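Local coordinates for glutamine amidotransferase domain-containing protein (Streptococcus mutans, PDB 3L7N) that is a glutamine amidotransferase domain protein that probably hydrolyses glutamine to supply ammonia to an acceptor substrate, at residues 89-94 against 175-180; 104-109 against 162-167. One frame throughout, in Å; residues are numbered along the deposited sequence.

Contact 1 (89-94 against 175-180); sequences GVCLGA and AFQCHL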
loop_
_atom_site.group_PDB
_atom_site.type_symbol
_atom_site.label_atom_id
_atom_site.label_comp_id
_atom_site.label_asym_id
_atom_site.label_seq_id
_atom_site.Cartn_x
_atom_site.Cartn_y
_atom_site.Cartn_z
ATOM N N GLY A 89 0.669 2.379 -4.827
ATOM C CA GLY A 89 1.751 2.044 -3.844
ATOM C C GLY A 89 1.112 1.805 -2.521
ATOM O O GLY A 89 0.272 2.555 -2.140
ATOM N N VAL A 90 1.479 0.709 -1.835
ATOM C CA VAL A 90 0.850 0.322 -0.534
ATOM C C VAL A 90 1.917 0.312 0.593
ATOM O O VAL A 90 2.991 -0.162 0.383
ATOM C CB VAL A 90 0.278 -1.055 -0.657
ATOM C CG1 VAL A 90 -0.327 -1.513 0.615
ATOM C CG2 VAL A 90 -0.706 -1.101 -1.756
ATOM N N CYS A 91 1.605 0.879 1.735
ATOM C CA CYS A 91 2.552 1.061 2.812
ATOM C C CYS A 91 3.915 1.454 2.289
ATOM O O CYS A 91 4.032 2.499 1.748
ATOM C CB CYS A 91 2.471 -0.073 3.861
ATOM S SG CYS A 91 3.903 -0.862 4.498
ATOM N N LEU A 92 4.939 0.644 2.399
ATOM C CA LEU A 92 6.246 1.092 1.855
ATOM C C LEU A 92 6.117 1.561 0.393
ATOM O O LEU A 92 6.618 2.598 0.035
ATOM C CB LEU A 92 7.333 0.038 2.015
ATOM C CG LEU A 92 8.566 0.228 1.132
ATOM C CD1 LEU A 92 9.339 1.439 1.521
ATOM C CD2 LEU A 92 9.450 -0.994 1.174
ATOM N N GLY A 93 5.339 0.866 -0.390
ATOM C CA GLY A 93 5.060 1.328 -1.732
ATOM C C GLY A 93 4.493 2.772 -1.795
ATOM O O GLY A 93 4.810 3.525 -2.718
ATOM N N ALA A 94 3.648 3.143 -0.797
ATOM C CA ALA A 94 3.005 4.472 -0.769
ATOM C C ALA A 94 4.037 5.559 -0.383
ATOM O O ALA A 94 3.999 6.648 -0.879
ATOM C CB ALA A 94 1.931 4.475 0.122
ATOM N N ALA A 175 -1.935 6.123 -3.752
ATOM C CA ALA A 175 -1.125 5.481 -2.728
ATOM C C ALA A 175 -2.014 5.149 -1.556
ATOM O O ALA A 175 -2.851 5.922 -1.215
ATOM C CB ALA A 175 -0.058 6.363 -2.306
ATOM N N PHE A 176 -1.884 3.941 -1.006
ATOM C CA PHE A 176 -2.636 3.533 0.180
ATOM C C PHE A 176 -1.649 3.241 1.245
ATOM O O PHE A 176 -0.789 2.359 1.081
ATOM C CB PHE A 176 -3.463 2.268 -0.111
ATOM C CG PHE A 176 -4.621 2.495 -1.058
ATOM C CD1 PHE A 176 -5.908 2.508 -0.595
ATOM C CD2 PHE A 176 -4.412 2.697 -2.400
ATOM C CE1 PHE A 176 -7.037 2.706 -1.518
ATOM C CE2 PHE A 176 -5.506 2.904 -3.305
ATOM C CZ PHE A 176 -6.798 2.913 -2.849
ATOM N N GLN A 177 -1.685 3.989 2.316
ATOM C CA GLN A 177 -0.853 3.654 3.439
ATOM C C GLN A 177 -1.436 2.431 4.177
ATOM O O GLN A 177 -0.698 1.608 4.760
ATOM C CB GLN A 177 -0.726 4.845 4.374
ATOM C CG GLN A 177 0.089 4.579 5.648
ATOM C CD GLN A 177 1.465 4.006 5.374
ATOM O OE1 GLN A 177 1.764 2.851 5.763
ATOM N NE2 GLN A 177 2.347 4.818 4.746
ATOM N N CYS A 178 -2.740 2.291 4.083
ATOM C CA CYS A 178 -3.444 1.261 4.754
ATOM C C CYS A 178 -3.589 -0.021 3.782
ATOM O O CYS A 178 -3.362 0.083 2.499
ATOM C CB CYS A 178 -4.846 1.814 5.155
ATOM S SG CYS A 178 -5.773 2.556 3.784
ATOM N N HIS A 179 -4.013 -1.151 4.349
ATOM C CA HIS A 179 -4.116 -2.370 3.603
ATOM C C HIS A 179 -5.616 -2.820 3.445
ATOM O O HIS A 179 -6.164 -3.411 4.336
ATOM C CB HIS A 179 -3.352 -3.448 4.346
ATOM C CG HIS A 179 -1.885 -3.174 4.483
ATOM N ND1 HIS A 179 -0.962 -3.590 3.551
ATOM C CD2 HIS A 179 -1.172 -2.605 5.484
ATOM C CE1 HIS A 179 0.257 -3.264 3.961
ATOM N NE2 HIS A 179 0.160 -2.670 5.129
ATOM N N LEU A 180 -6.213 -2.618 2.307
ATOM C CA LEU A 180 -7.533 -3.200 2.065
ATOM C C LEU A 180 -7.434 -4.609 1.479
ATOM O O LEU A 180 -8.466 -5.283 1.258
ATOM C CB LEU A 180 -8.316 -2.345 1.104
ATOM C CG LEU A 180 -8.817 -1.029 1.644
ATOM C CD1 LEU A 180 -7.670 -0.086 2.017
ATOM C CD2 LEU A 180 -9.760 -0.373 0.607
#
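Gly89 and Val90 run alongside Ala175 and Phe176 as parallel strand ends, with CA atoms 4.6 Å apart for Gly89-Ala175 and 4.8 Å for Val90-Phe176. Two backbone hydrogen bonds straddle Val90. Phe176 N donates a hydrogen bond to Gly89 O at 2.8 Å, and the C=O...N angle of 170° places the donor almost in line with the carbonyl. Cys91 N then donates to Phe176 O at 2.9 Å, in the plane of that carbonyl. The second bond holds the backbone of Cys91 just where the strand ends and helix 92-100 starts.

Side chains pack on both faces of the strand pair. On one, Ala94 CB, from the first turn of the helix, makes an apolar contact with Ala175 CB at 3.7 Å. On the other, Val90 has CG1 anti to its backbone N (chi1 178°), and this methyl lies obliquely against the imidazole, 3.7 Å from His179 ND1.

The remaining interactions concern the imidazole and the thiol. Cys91 CB lies 3.7 Å from His179 NE2, and Cys91 SG stands 5.1 Å from the ring centroid in an oblique sulfur-aromatic approach. His179 ND1 is hydrogen-bonded to Glu181, while Phe182 stacks on the ring. The positive phi of Cys91 (39°) and its Gly-x-Cys-x-Gly setting match a nucleophile elbow, consistent with a Cys91-His179-Glu181 catalytic triad as in other type 1 glutamine amidotransferases.

The contact lies close to the centre of the chain, in the inner part of the mixed sheet. Strand 86-90 is flanked by 48-51 and 173-176, strand 166-170 pairs with the far edge of 173-176, and Tyr17 of helix 15-23 packs on both Val90 and Phe176.

Contact 2 (104-109 against 162-167); sequences DYLHSP and CPRQII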
loop_
_atom_site.group_PDB
_atom_site.type_symbol
_atom_site.label_atom_id
_atom_site.label_comp_id
_atom_site.label_asym_id
_atom_site.label_seq_id
_atom_site.Cartn_x
_atom_site.Cartn_y
_atom_site.Cartn_z
ATOM N N ASP A 104 9.788 13.693 1.191
ATOM C CA ASP A 104 10.299 12.611 1.990
ATOM C C ASP A 104 9.399 12.180 3.100
ATOM O O ASP A 104 8.605 12.929 3.583
ATOM C CB ASP A 104 11.684 12.886 2.524
ATOM C CG ASP A 104 12.404 11.611 2.863
ATOM O OD1 ASP A 104 11.746 10.582 2.904
ATOM O OD2 ASP A 104 13.617 11.601 3.079
ATOM N N TYR A 105 9.552 10.934 3.488
ATOM C CA TYR A 105 8.584 10.206 4.256
ATOM C C TYR A 105 8.650 10.576 5.694
ATOM O O TYR A 105 9.628 11.074 6.133
ATOM C CB TYR A 105 8.795 8.701 4.059
ATOM C CG TYR A 105 9.938 8.107 4.814
ATOM C CD1 TYR A 105 9.750 7.532 6.033
ATOM C CD2 TYR A 105 11.197 8.122 4.306
ATOM C CE1 TYR A 105 10.756 7.008 6.698
ATOM C CE2 TYR A 105 12.198 7.602 4.989
ATOM C CZ TYR A 105 11.964 7.040 6.175
ATOM O OH TYR A 105 12.973 6.524 6.873
ATOM N N LEU A 106 7.592 10.320 6.435
ATOM C CA LEU A 106 7.559 10.726 7.875
ATOM C C LEU A 106 7.124 9.559 8.804
ATOM O O LEU A 106 6.593 8.571 8.339
ATOM C CB LEU A 106 6.602 11.918 8.072
ATOM C CG LEU A 106 6.773 13.172 7.203
ATOM C CD1 LEU A 106 5.500 13.982 7.211
ATOM C CD2 LEU A 106 7.996 14.034 7.685
ATOM N N HIS A 107 7.312 9.732 10.122
ATOM C CA HIS A 107 6.721 8.847 11.112
ATOM C C HIS A 107 5.270 9.221 11.353
ATOM O O HIS A 107 4.905 10.359 11.221
ATOM C CB HIS A 107 7.508 8.899 12.437
ATOM C CG HIS A 107 8.973 8.566 12.295
ATOM N ND1 HIS A 107 9.976 9.464 12.624
ATOM C CD2 HIS A 107 9.604 7.450 11.830
ATOM C CE1 HIS A 107 11.162 8.911 12.381
ATOM N NE2 HIS A 107 10.965 7.694 11.892
ATOM N N SER A 108 4.437 8.226 11.681
ATOM C CA SER A 108 2.995 8.435 11.875
ATOM C C SER A 108 2.773 8.967 13.293
ATOM O O SER A 108 3.470 8.569 14.191
ATOM C CB SER A 108 2.260 7.114 11.690
ATOM O OG SER A 108 0.858 7.300 11.572
ATOM N N PRO A 109 1.815 9.932 13.477
ATOM C CA PRO A 109 1.432 10.327 14.850
ATOM C C PRO A 109 1.274 9.099 15.735
ATOM O O PRO A 109 1.952 8.971 16.755
ATOM C CB PRO A 109 0.037 11.021 14.655
ATOM C CG PRO A 109 -0.044 11.386 13.203
ATOM C CD PRO A 109 1.214 10.817 12.476
ATOM N N CYS A 162 -3.484 8.353 11.950
ATOM C CA CYS A 162 -2.624 8.776 10.841
ATOM C C CYS A 162 -3.386 9.572 9.837
ATOM O O CYS A 162 -4.458 9.149 9.402
ATOM C CB CYS A 162 -1.963 7.543 10.178
ATOM S SG CYS A 162 -1.166 7.829 8.665
ATOM N N PRO A 163 -2.861 10.782 9.496
ATOM C CA PRO A 163 -3.552 11.801 8.672
ATOM C C PRO A 163 -3.369 11.616 7.148
ATOM O O PRO A 163 -3.864 12.426 6.362
ATOM C CB PRO A 163 -2.910 13.099 9.116
ATOM C CG PRO A 163 -1.552 12.700 9.666
ATOM C CD PRO A 163 -1.674 11.329 10.191
ATOM N N ARG A 164 -2.705 10.541 6.741
ATOM C CA ARG A 164 -2.419 10.322 5.329
ATOM C C ARG A 164 -2.678 8.807 4.892
ATOM O O ARG A 164 -1.742 8.011 4.788
ATOM C CB ARG A 164 -0.957 10.729 5.054
ATOM C CG ARG A 164 -0.737 12.211 5.061
ATOM C CD ARG A 164 0.689 12.555 5.117
ATOM N NE ARG A 164 0.820 13.973 5.237
ATOM C CZ ARG A 164 1.963 14.668 5.175
ATOM N NH1 ARG A 164 3.132 14.079 4.920
ATOM N NH2 ARG A 164 1.919 15.975 5.347
ATOM N N GLN A 165 -3.922 8.427 4.730
ATOM C CA GLN A 165 -4.192 7.048 4.545
ATOM C C GLN A 165 -4.213 6.728 3.068
ATOM O O GLN A 165 -3.694 5.716 2.650
ATOM C CB GLN A 165 -5.519 6.630 5.209
ATOM C CG GLN A 165 -5.450 6.397 6.659
ATOM C CD GLN A 165 -4.394 5.385 7.071
ATOM O OE1 GLN A 165 -3.766 4.756 6.237
ATOM N NE2 GLN A 165 -4.185 5.241 8.394
ATOM N N ILE A 166 -4.841 7.592 2.293
ATOM C CA ILE A 166 -4.930 7.435 0.882
ATOM C C ILE A 166 -4.564 8.779 0.273
ATOM O O ILE A 166 -4.918 9.837 0.848
ATOM C CB ILE A 166 -6.291 7.141 0.490
ATOM C CG1 ILE A 166 -6.740 5.793 1.057
ATOM C CG2 ILE A 166 -6.413 7.158 -0.980
ATOM C CD1 ILE A 166 -8.170 5.419 0.637
ATOM N N ILE A 167 -3.774 8.771 -0.829
ATOM C CA ILE A 167 -3.237 10.020 -1.410
ATOM C C ILE A 167 -3.315 9.929 -2.908
ATOM O O ILE A 167 -3.074 8.874 -3.469
ATOM C CB ILE A 167 -1.789 10.280 -0.989
ATOM C CG1 ILE A 167 -1.681 10.440 0.498
ATOM C CG2 ILE A 167 -1.176 11.532 -1.760
ATOM C CD1 ILE A 167 -0.225 10.602 0.954
HETATM O O HOH W 1 6.226 15.363 4.037
#
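Pro109 and Pro163 reach toward each other tip to tip, Pro109 CG lying 3.4 Å from Pro163 CD. Next to them, Ser108 OG, anti to its backbone N (chi1 -167°), touches Cys162, lying 3.2 Å from Cys162 CB and 3.6 Å from Cys162 SG. This OG is hydrogen-bonded to Lys110 O and weakly to His143 NE2; its meeting with Cys162 is packing.

The third pair is Leu106 with Arg164, whose CB atoms point at the opposing segments. The arginine is extended from CG to NE, which carries its guanidinium over to the leucine. Leu106 CD1 approaches Arg164 NH1 at 3.3 Å, obliquely to the guanidinium plane. A water sits in that plane at the edge of the group, weakly bonded to NH1 at 3.5 Å and to Asp104 O. The firmer partner of NH1 is Pro147 O, just beyond strand 145-146, to which Leu106 is joined through Met146.

The chemistry is mainly van der Waals: two prolines, a leucine methyl against a cationic group and a serine against a cysteine, with one weak water bridge. Direct polar pairing of the segments is absent, and the polar ends of Ser108 and Arg164 are held mainly by neighbouring backbone carbonyls.

Contact 1 lies in the buried interior and contact 2 nearer the surface, their centres about 10 Å apart. Strands 173-176 and 166-170, neighbouring and antiparallel, join them: Ala175 N lies 3.0 Å from Ile167 O and, just past the strand ends, Gln177 N lies 2.7 Å from Gln165 O, both probable hydrogen bonds. His143 of strand 136-143 touches Gln177 in contact 1 and Cys162 in contact 2. The presumed active site belongs to contact 1, where Cys91 SG is 4.2 Å from His179 NE2. Contact 2 lies apart from it, Ser108 OG being 11.2 Å from Cys91 SG. Along the chain, contact 2 is nested within the loop that contact 1 closes.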